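Local coordinates for fatty acyl CoA synthetase FADD13 (FATTY-ACYL-CoA SYNTHETASE) (Mycobacterium tuberculosis, PDB 3R44), which belongs to the fatty acyl-CoA synthetases of the ANL superfamily, with an AMP-binding domain and a smaller C-terminal domain, at residues 269-278 / 296-307. Residues are numbered along the deposited sequence; the frame is centred on the assembly and turned at random.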
loop_
_atom_site.group_PDB
_atom_site.type_symbol
_atom_site.label_atom_id
_atom_site.label_comp_id
_atom_site.label_asym_id
_atom_site.label_seq_id
_atom_site.Cartn_x
_atom_site.Cartn_y
_atom_site.Cartn_z
ATOM N N LEU A 269 -1.802 -15.782 0.158
ATOM C CA LEU A 269 -1.239 -16.854 0.897
ATOM C C LEU A 269 -2.271 -17.960 1.164
ATOM O O LEU A 269 -1.918 -19.130 1.213
ATOM C CB LEU A 269 -0.696 -16.373 2.225
ATOM C CG LEU A 269 0.555 -15.460 2.092
ATOM C CD1 LEU A 269 1.231 -15.434 3.404
ATOM C CD2 LEU A 269 1.522 -15.972 1.001
ATOM N N ASN A 270 -3.527 -17.572 1.349
ATOM C CA ASN A 270 -4.585 -18.538 1.473
ATOM C C ASN A 270 -4.770 -19.332 0.178
ATOM O O ASN A 270 -4.834 -20.590 0.201
ATOM C CB ASN A 270 -5.871 -17.822 1.846
ATOM C CG ASN A 270 -6.940 -18.768 2.251
ATOM O OD1 ASN A 270 -8.105 -18.657 1.786
ATOM N ND2 ASN A 270 -6.582 -19.741 3.098
ATOM N N PHE A 271 -4.832 -18.661 -0.973
ATOM C CA PHE A 271 -4.963 -19.433 -2.204
ATOM C C PHE A 271 -3.801 -20.356 -2.460
ATOM O O PHE A 271 -3.998 -21.492 -2.921
ATOM C CB PHE A 271 -5.211 -18.516 -3.398
ATOM C CG PHE A 271 -6.498 -17.757 -3.287
ATOM C CD1 PHE A 271 -7.662 -18.415 -2.891
ATOM C CD2 PHE A 271 -6.566 -16.408 -3.610
ATOM C CE1 PHE A 271 -8.878 -17.727 -2.814
ATOM C CE2 PHE A 271 -7.788 -15.722 -3.506
ATOM C CZ PHE A 271 -8.909 -16.365 -3.121
ATOM N N MET A 272 -2.603 -19.902 -2.109
ATOM C CA MET A 272 -1.366 -20.626 -2.352
ATOM C C MET A 272 -1.308 -21.909 -1.511
ATOM O O MET A 272 -0.625 -22.890 -1.879
ATOM C CB MET A 272 -0.157 -19.726 -2.083
ATOM C CG MET A 272 0.037 -18.772 -3.241
ATOM S SD MET A 272 1.384 -17.653 -2.952
ATOM C CE MET A 272 2.823 -18.605 -2.739
ATOM N N ARG A 273 -2.050 -21.903 -0.410
ATOM C CA ARG A 273 -2.144 -23.067 0.461
ATOM C C ARG A 273 -3.093 -24.117 -0.125
ATOM O O ARG A 273 -3.005 -25.300 0.220
ATOM C CB ARG A 273 -2.592 -22.622 1.854
ATOM C CG ARG A 273 -2.586 -23.703 2.871
ATOM C CD ARG A 273 -3.961 -23.981 3.377
ATOM N NE ARG A 273 -3.991 -25.078 4.343
ATOM C CZ ARG A 273 -3.685 -26.338 4.075
ATOM N NH1 ARG A 273 -3.263 -26.694 2.872
ATOM N NH2 ARG A 273 -3.769 -27.239 5.046
ATOM N N GLN A 274 -4.005 -23.698 -1.004
ATOM C CA GLN A 274 -5.006 -24.633 -1.535
ATOM C C GLN A 274 -4.609 -25.374 -2.812
ATOM O O GLN A 274 -5.178 -26.461 -3.101
ATOM C CB GLN A 274 -6.352 -23.936 -1.730
ATOM C CG GLN A 274 -6.731 -22.961 -0.649
ATOM C CD GLN A 274 -6.832 -23.627 0.701
ATOM O OE1 GLN A 274 -7.001 -24.861 0.801
ATOM N NE2 GLN A 274 -6.768 -22.833 1.742
ATOM N N VAL A 275 -3.634 -24.856 -3.544
ATOM C CA VAL A 275 -3.229 -25.473 -4.835
ATOM C C VAL A 275 -2.390 -26.744 -4.605
ATOM O O VAL A 275 -1.720 -26.845 -3.555
ATOM C CB VAL A 275 -2.533 -24.465 -5.704
ATOM C CG1 VAL A 275 -3.555 -23.357 -6.011
ATOM C CG2 VAL A 275 -1.303 -23.882 -5.036
ATOM N N PRO A 276 -2.438 -27.702 -5.554
ATOM C CA PRO A 276 -1.748 -29.006 -5.448
ATOM C C PRO A 276 -0.262 -28.803 -5.182
ATOM O O PRO A 276 0.360 -29.603 -4.466
ATOM C CB PRO A 276 -1.938 -29.600 -6.850
ATOM C CG PRO A 276 -3.280 -29.126 -7.254
ATOM C CD PRO A 276 -3.354 -27.693 -6.708
ATOM N N GLU A 277 0.299 -27.721 -5.728
ATOM C CA GLU A 277 1.720 -27.468 -5.535
ATOM C C GLU A 277 2.162 -27.241 -4.080
ATOM O O GLU A 277 3.343 -27.416 -3.791
ATOM C CB GLU A 277 2.230 -26.346 -6.434
ATOM C CG GLU A 277 2.182 -26.703 -7.924
ATOM C CD GLU A 277 0.745 -26.650 -8.546
ATOM O OE1 GLU A 277 -0.264 -26.096 -7.945
ATOM O OE2 GLU A 277 0.621 -27.224 -9.666
ATOM N N PHE A 278 1.267 -26.795 -3.207
ATOM C CA PHE A 278 1.623 -26.533 -1.801
ATOM C C PHE A 278 2.090 -27.802 -1.093
ATOM O O PHE A 278 3.090 -27.781 -0.375
ATOM C CB PHE A 278 0.425 -25.977 -1.064
ATOM C CG PHE A 278 0.700 -25.611 0.365
ATOM C CD1 PHE A 278 1.391 -24.492 0.673
ATOM C CD2 PHE A 278 0.263 -26.410 1.401
ATOM C CE1 PHE A 278 1.616 -24.140 2.011
ATOM C CE2 PHE A 278 0.519 -26.093 2.720
ATOM C CZ PHE A 278 1.199 -24.989 3.032
ATOM N N MET A 296 -2.896 -11.985 9.457
ATOM C CA MET A 296 -2.996 -13.334 8.964
ATOM C C MET A 296 -3.680 -14.193 10.019
ATOM O O MET A 296 -3.379 -14.047 11.196
ATOM C CB MET A 296 -1.583 -13.858 8.789
ATOM C CG MET A 296 -0.897 -13.381 7.589
ATOM S SD MET A 296 -1.625 -14.218 6.209
ATOM C CE MET A 296 -0.803 -15.802 6.404
ATOM N N PRO A 297 -4.565 -15.114 9.606
ATOM C CA PRO A 297 -5.164 -16.038 10.568
ATOM C C PRO A 297 -4.120 -17.011 11.098
ATOM O O PRO A 297 -3.267 -17.468 10.308
ATOM C CB PRO A 297 -6.212 -16.796 9.759
ATOM C CG PRO A 297 -6.173 -16.296 8.401
ATOM C CD PRO A 297 -5.170 -15.218 8.268
ATOM N N GLU A 298 -4.180 -17.306 12.409
ATOM C CA GLU A 298 -3.232 -18.219 13.059
ATOM C C GLU A 298 -3.101 -19.546 12.317
ATOM O O GLU A 298 -1.987 -20.028 12.112
ATOM C CB GLU A 298 -3.564 -18.465 14.566
ATOM N N ALA A 299 -4.218 -20.114 11.862
ATOM C CA ALA A 299 -4.176 -21.405 11.184
ATOM C C ALA A 299 -3.272 -21.329 9.937
ATOM O O ALA A 299 -2.528 -22.265 9.597
ATOM C CB ALA A 299 -5.588 -21.858 10.824
ATOM N N LEU A 300 -3.320 -20.203 9.246
ATOM C CA LEU A 300 -2.492 -20.073 8.052
ATOM C C LEU A 300 -1.052 -19.895 8.412
ATOM O O LEU A 300 -0.201 -20.446 7.756
ATOM C CB LEU A 300 -2.930 -18.889 7.187
ATOM C CG LEU A 300 -3.724 -19.150 5.955
ATOM C CD1 LEU A 300 -3.744 -17.784 5.160
ATOM C CD2 LEU A 300 -3.223 -20.373 5.128
ATOM N N ILE A 301 -0.765 -19.139 9.476
ATOM C CA ILE A 301 0.608 -18.942 9.912
ATOM C C ILE A 301 1.208 -20.313 10.236
ATOM O O ILE A 301 2.329 -20.654 9.831
ATOM C CB ILE A 301 0.665 -17.969 11.090
ATOM C CG1 ILE A 301 0.168 -16.590 10.691
ATOM C CG2 ILE A 301 2.081 -17.899 11.758
ATOM C CD1 ILE A 301 -0.064 -15.731 11.904
ATOM N N LYS A 302 0.437 -21.115 10.954
ATOM C CA LYS A 302 0.923 -22.411 11.385
ATOM C C LYS A 302 1.198 -23.398 10.270
ATOM O O LYS A 302 2.152 -24.172 10.348
ATOM C CB LYS A 302 -0.035 -23.026 12.406
ATOM C CG LYS A 302 -0.056 -22.263 13.753
ATOM C CD LYS A 302 -1.086 -22.935 14.701
ATOM C CE LYS A 302 -0.552 -23.143 16.071
ATOM N NZ LYS A 302 -1.524 -23.920 16.878
ATOM N N ILE A 303 0.378 -23.410 9.236
ATOM C CA ILE A 303 0.589 -24.375 8.177
ATOM C C ILE A 303 1.818 -23.996 7.341
ATOM O O ILE A 303 2.616 -24.866 6.980
ATOM C CB ILE A 303 -0.670 -24.601 7.347
ATOM C CG1 ILE A 303 -0.460 -25.807 6.428
ATOM C CG2 ILE A 303 -1.056 -23.381 6.615
ATOM C CD1 ILE A 303 -0.440 -27.070 7.137
ATOM N N TYR A 304 2.026 -22.693 7.135
ATOM C CA TYR A 304 3.235 -22.235 6.520
ATOM C C TYR A 304 4.440 -22.537 7.384
ATOM O O TYR A 304 5.460 -23.045 6.871
ATOM C CB TYR A 304 3.146 -20.731 6.110
ATOM C CG TYR A 304 2.452 -20.540 4.755
ATOM C CD1 TYR A 304 1.120 -20.224 4.675
ATOM C CD2 TYR A 304 3.144 -20.662 3.557
ATOM C CE1 TYR A 304 0.484 -20.076 3.464
ATOM C CE2 TYR A 304 2.513 -20.502 2.324
ATOM C CZ TYR A 304 1.169 -20.207 2.286
ATOM O OH TYR A 304 0.559 -20.057 1.073
ATOM N N ALA A 305 4.323 -22.347 8.700
ATOM C CA ALA A 305 5.423 -22.697 9.594
ATOM C C ALA A 305 5.795 -24.197 9.541
ATOM O O ALA A 305 6.950 -24.547 9.671
ATOM C CB ALA A 305 5.128 -22.250 10.999
ATOM N N ALA A 306 4.819 -25.076 9.370
ATOM C CA ALA A 306 5.108 -26.511 9.147
ATOM C C ALA A 306 5.894 -26.812 7.852
ATOM O O ALA A 306 6.536 -27.891 7.755
ATOM C CB ALA A 306 3.810 -27.310 9.140
ATOM N N LYS A 307 5.790 -25.920 6.873
ATOM C CA LYS A 307 6.531 -25.976 5.598
ATOM C C LYS A 307 7.848 -25.180 5.719
ATOM O O LYS A 307 8.522 -24.948 4.715
ATOM C CB LYS A 307 5.668 -25.453 4.440
ATOM C CG LYS A 307 6.106 -25.784 2.983
ATOM C CD LYS A 307 5.007 -25.357 1.899
ATOM C CE LYS A 307 5.566 -25.095 0.443
ATOM N NZ LYS A 307 5.905 -26.407 -0.263
#
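Tyr304 drives its ring, knob into hole, among Leu269, Met272, Arg273 and Phe278, joining two neighbouring helices that flank the mixed sheet of the AMP-binding domain. Helices 269-274 and 298-306 cross at 52°, and strand 288-291, which lies between them in the chain, supports the buried end of the pair: Leu269 and Met272 both rest on Phe289.

This is the tight part. Tyr304 OH donates to Leu269 O at 2.6 Å, in the carbonyl plane and on a lone pair. The same oxygen also takes a weak backbone bond from Arg273 N, at 3.2 Å, so two donors meet there. Phe278 closes the hole in a T-shaped stack: its edge, led by CE1, meets one face of the tyrosine with CE1 3.8 Å from Tyr304 CE2 and the planes at 72°. With CG anti to the backbone N, the phenylalanine reaches across to that face and also brings CE2 against Ile303 CG1. Leu300 packs here too, CD1 3.9 Å from Asn270 CB and CD2 4.0 Å from Arg273 CB. Deeper in, Leu269 CD1 meets Met296 CE at 3.6 Å, the two side chains crossing at about a right angle.

Toward solvent the fit is looser. In the conformer given, the Arg273 guanidinium passes with one face over Ile303 CG1. At the far end, Lys307 runs antiparallel to Phe278, its CD 3.6 Å from Phe278 CE1, then bends at its last torsion to bring NZ within 3.1 Å of Phe278 O, a hydrogen bond tilted 23° from the carbonyl plane.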